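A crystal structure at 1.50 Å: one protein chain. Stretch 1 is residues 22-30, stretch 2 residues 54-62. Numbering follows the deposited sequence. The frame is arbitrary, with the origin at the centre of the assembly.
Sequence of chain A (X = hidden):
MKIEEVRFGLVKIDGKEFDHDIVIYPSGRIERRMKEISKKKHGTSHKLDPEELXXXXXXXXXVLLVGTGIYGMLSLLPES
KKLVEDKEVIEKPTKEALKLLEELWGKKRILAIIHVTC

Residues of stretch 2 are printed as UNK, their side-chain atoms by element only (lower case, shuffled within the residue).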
# COMPACT_ATOMS: atom_id res chain seq x y z
N ILE A 22 1.92 -3.09 5.42
CA ILE A 22 1.50 -1.87 6.09
C ILE A 22 0.77 -0.92 5.17
O ILE A 22 0.82 -1.04 3.94
CB ILE A 22 2.70 -1.09 6.70
CG1 ILE A 22 3.72 -0.72 5.61
CG2 ILE A 22 3.36 -1.92 7.80
CD1 ILE A 22 4.85 0.19 6.10
N VAL A 23 0.06 0.02 5.80
CA VAL A 23 -0.66 1.08 5.12
C VAL A 23 -0.08 2.38 5.67
O VAL A 23 0.02 2.57 6.89
CB VAL A 23 -2.18 1.02 5.42
CG1 VAL A 23 -2.89 2.19 4.76
CG2 VAL A 23 -2.74 -0.29 4.90
N ILE A 24 0.37 3.25 4.77
CA ILE A 24 0.91 4.54 5.16
C ILE A 24 -0.10 5.58 4.69
O ILE A 24 -0.35 5.71 3.48
CB ILE A 24 2.28 4.82 4.50
CG1 ILE A 24 3.27 3.71 4.87
CG2 ILE A 24 2.80 6.18 4.94
CD1 ILE A 24 4.54 3.69 4.02
N TYR A 25 -0.70 6.29 5.63
CA TYR A 25 -1.68 7.32 5.32
C TYR A 25 -1.01 8.62 4.91
O TYR A 25 0.16 8.84 5.19
CB TYR A 25 -2.58 7.53 6.55
CG TYR A 25 -3.45 6.33 6.79
CD1 TYR A 25 -4.66 6.19 6.11
CD2 TYR A 25 -3.04 5.28 7.62
CE1 TYR A 25 -5.44 5.06 6.23
CE2 TYR A 25 -3.83 4.12 7.75
CZ TYR A 25 -5.02 4.03 7.04
OH TYR A 25 -5.82 2.91 7.13
N PRO A 26 -1.75 9.50 4.21
CA PRO A 26 -1.21 10.79 3.76
C PRO A 26 -0.49 11.60 4.83
O PRO A 26 0.47 12.31 4.54
CB PRO A 26 -2.44 11.52 3.23
CG PRO A 26 -3.26 10.41 2.68
CD PRO A 26 -3.12 9.31 3.72
N SER A 27 -0.99 11.51 6.06
CA SER A 27 -0.43 12.21 7.21
C SER A 27 0.86 11.59 7.71
O SER A 27 1.55 12.18 8.53
CB SER A 27 -1.41 12.20 8.38
OG SER A 27 -1.66 10.86 8.80
N GLY A 28 1.17 10.39 7.24
CA GLY A 28 2.37 9.72 7.71
C GLY A 28 2.07 8.69 8.77
O GLY A 28 2.97 7.99 9.24
N ARG A 29 0.81 8.59 9.19
CA ARG A 29 0.43 7.58 10.17
C ARG A 29 0.60 6.23 9.50
O ARG A 29 0.31 6.08 8.31
CB ARG A 29 -1.03 7.77 10.60
CG ARG A 29 -1.25 8.99 11.46
CD ARG A 29 -2.72 9.23 11.71
NE ARG A 29 -2.92 10.49 12.42
CZ ARG A 29 -4.10 11.08 12.59
NH1 ARG A 29 -5.20 10.53 12.10
NH2 ARG A 29 -4.17 12.23 13.25
N ILE A 30 1.08 5.25 10.25
CA ILE A 30 1.28 3.90 9.72
C ILE A 30 0.45 2.89 10.50
O ILE A 30 0.41 2.93 11.73
CB ILE A 30 2.77 3.48 9.81
CG1 ILE A 30 3.65 4.47 9.03
CG2 ILE A 30 2.94 2.07 9.27
CD1 ILE A 30 5.13 4.19 9.17
N UNK A 54 -11.71 -0.21 1.27
CA UNK A 54 -12.61 0.75 1.89
C UNK A 54 -12.19 1.08 3.32
O UNK A 54 -12.43 2.20 3.78
c UNK A 54 -14.05 0.22 1.84
o UNK A 54 -14.91 0.21 4.49
o UNK A 54 -16.00 2.11 4.34
c UNK A 54 -15.35 1.17 3.82
c UNK A 54 -15.13 1.19 2.32
N UNK A 55 -11.57 0.13 4.01
CA UNK A 55 -11.14 0.36 5.39
C UNK A 55 -10.03 1.41 5.47
O UNK A 55 -9.79 1.96 6.54
c UNK A 55 -12.86 -1.70 6.89
n UNK A 55 -14.98 -2.55 7.84
c UNK A 55 -13.80 -2.88 7.00
c UNK A 55 -11.62 -2.08 6.11
c UNK A 55 -10.63 -0.93 6.05
N UNK A 56 -9.36 1.68 4.35
CA UNK A 56 -8.26 2.64 4.36
C UNK A 56 -8.67 4.02 3.90
O UNK A 56 -7.83 4.91 3.81
c UNK A 56 -6.71 0.71 3.81
c UNK A 56 -6.38 -0.19 2.81
c UNK A 56 -6.38 -1.07 5.44
o UNK A 56 -5.76 -3.25 4.71
c UNK A 56 -6.70 0.26 5.14
c UNK A 56 -6.06 -1.53 3.11
c UNK A 56 -7.12 2.12 3.48
c UNK A 56 -6.07 -1.95 4.42
N UNK A 57 -9.96 4.20 3.61
CA UNK A 57 -10.46 5.50 3.19
C UNK A 57 -10.79 6.28 4.47
O UNK A 57 -11.95 6.41 4.89
c UNK A 57 -12.74 4.33 0.31
c UNK A 57 -11.46 4.40 1.13
c UNK A 57 -10.31 4.92 0.26
c UNK A 57 -11.71 5.33 2.32
N UNK A 58 -9.73 6.79 5.09
CA UNK A 58 -9.81 7.51 6.36
C UNK A 58 -9.40 8.97 6.24
O UNK A 58 -9.98 9.84 6.88
c UNK A 58 -9.38 5.35 7.58
c UNK A 58 -8.95 7.52 8.73
c UNK A 58 -8.91 6.79 7.40
N UNK A 59 -8.37 9.22 5.43
CA UNK A 59 -7.89 10.57 5.18
C UNK A 59 -8.05 10.82 3.68
O UNK A 59 -7.98 9.89 2.88
c UNK A 59 -6.10 10.45 6.99
o UNK A 59 -4.22 10.24 8.44
c UNK A 59 -4.61 10.56 7.30
c UNK A 59 -6.41 10.71 5.54
o UNK A 59 -3.84 10.96 6.40
N UNK A 60 -8.28 12.08 3.32
CA UNK A 60 -8.42 12.46 1.92
C UNK A 60 -7.06 12.25 1.25
O UNK A 60 -6.01 12.46 1.86
c UNK A 60 -8.84 13.93 1.84
o UNK A 60 -9.02 15.46 0.03
o UNK A 60 -10.05 13.54 -0.17
c UNK A 60 -9.33 14.33 0.47
N UNK A 61 -7.08 11.82 -0.01
CA UNK A 61 -5.83 11.60 -0.73
C UNK A 61 -6.01 11.85 -2.22
O UNK A 61 -7.13 11.82 -2.74
c UNK A 61 -8.15 7.67 -0.53
c UNK A 61 -6.88 7.42 -2.57
c UNK A 61 -7.95 7.04 -1.76
c UNK A 61 -6.22 9.07 -0.92
c UNK A 61 -6.02 8.44 -2.14
c UNK A 61 -5.29 10.18 -0.46
c UNK A 61 -7.29 8.68 -0.12
N UNK A 62 -4.89 12.10 -2.89
CA UNK A 62 -4.84 12.35 -4.32
C UNK A 62 -4.34 11.13 -5.07
O UNK A 62 -4.75 10.86 -6.20
c UNK A 62 -4.23 14.78 -3.89
o UNK A 62 -5.38 15.24 -4.04
o UNK A 62 -3.35 15.33 -3.18
c UNK A 62 -3.87 13.50 -4.62
O HOH W 1 -8.12 2.02 8.74
O HOH W 2 -5.83 9.01 10.07

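Position 54 carries three side-chain carbons, the third bearing two oxygens, which is a glutamate side chain. It stays far from stretch 1. E54 makes no contact with stretch 1; it opens a type I turn that ends at position 57.

At position 55 four carbons in a row end in a nitrogen, an unbranched amine that leads away from stretch 1. This is K55. Its backbone O matters more than its side chain, because water 1 donates to K55 O at 2.8 Å and lies 2.9 Å from Y25 OH, joining the tyrosine hydroxyl to the turn.

Position 56 has one carbon followed by a six-carbon ring bearing one oxygen. V23 CG2 sits over one face of that ring, 3.7 Å from its centroid and 12° off the ring normal, a CH-pi contact. The hydroxylated ring identifies Y56. Its backbone takes part as well: Y56 O lies at the edge of the Y25 ring, near the ring plane, with Y25 CE1 to Y56 O at 3.4 Å.

Four carbons forked at the second mark position 57 as leucine. The CA-to-CB bond points away from stretch 1, and L57 makes no contact there; the hydrogen bond from L57 N to E54 O, 3.2 Å long, closes the turn.

At position 58 one carbon carries two others, the beta-branched pattern of valine. V58 points toward stretch 1, where its CB packs against Y25 CE1 at 4.1 Å.

Position 59 again shows three carbons with two oxygens on the third, but here the chain is extended and reaches stretch 1 with its carboxylate. One oxygen lies 2.7 Å from S27 OG and the other 2.9 Å from S27 N. The residue is E59. S27 OG donates to E59 OE1, while S27 N donates to E59 OE2.

Two carbons, the second carrying two oxygens, make position 60 an aspartate. The CA-to-CB bond of D60 points away, leaving its backbone to meet the proline, with P26 CG 3.5 Å from D60 O.

Position 61 has one carbon and a six-carbon ring without oxygen: F61. Its CB approaches P26 CG at 3.7 Å, although the end of the side chain leads away from stretch 1.

Position 62, with two carbons and two oxygens on the second, is D62; it does not touch stretch 1, and its carboxylate is hydrogen-bonded elsewhere in the structure.

The contact joins apolar packing to a polar anchor. V23, Y25 and P26 rest against Y56, V58 and F61, while the Y25–G28 turn presents S27 N and S27 OG to the E59 carboxylate, which both of them grip. R29 adds a long salt bridge, R29 NH1 to E59 OE1 at 3.8 Å, in which the oxygen lies well out of the guanidinium plane and no N-H points at it. Water 2 bridges the same groups, accepting from R29 NH1 and donating to E59 OE1, each at 2.6 Å.

Stretch 2 54-62: EKYLVEDFD
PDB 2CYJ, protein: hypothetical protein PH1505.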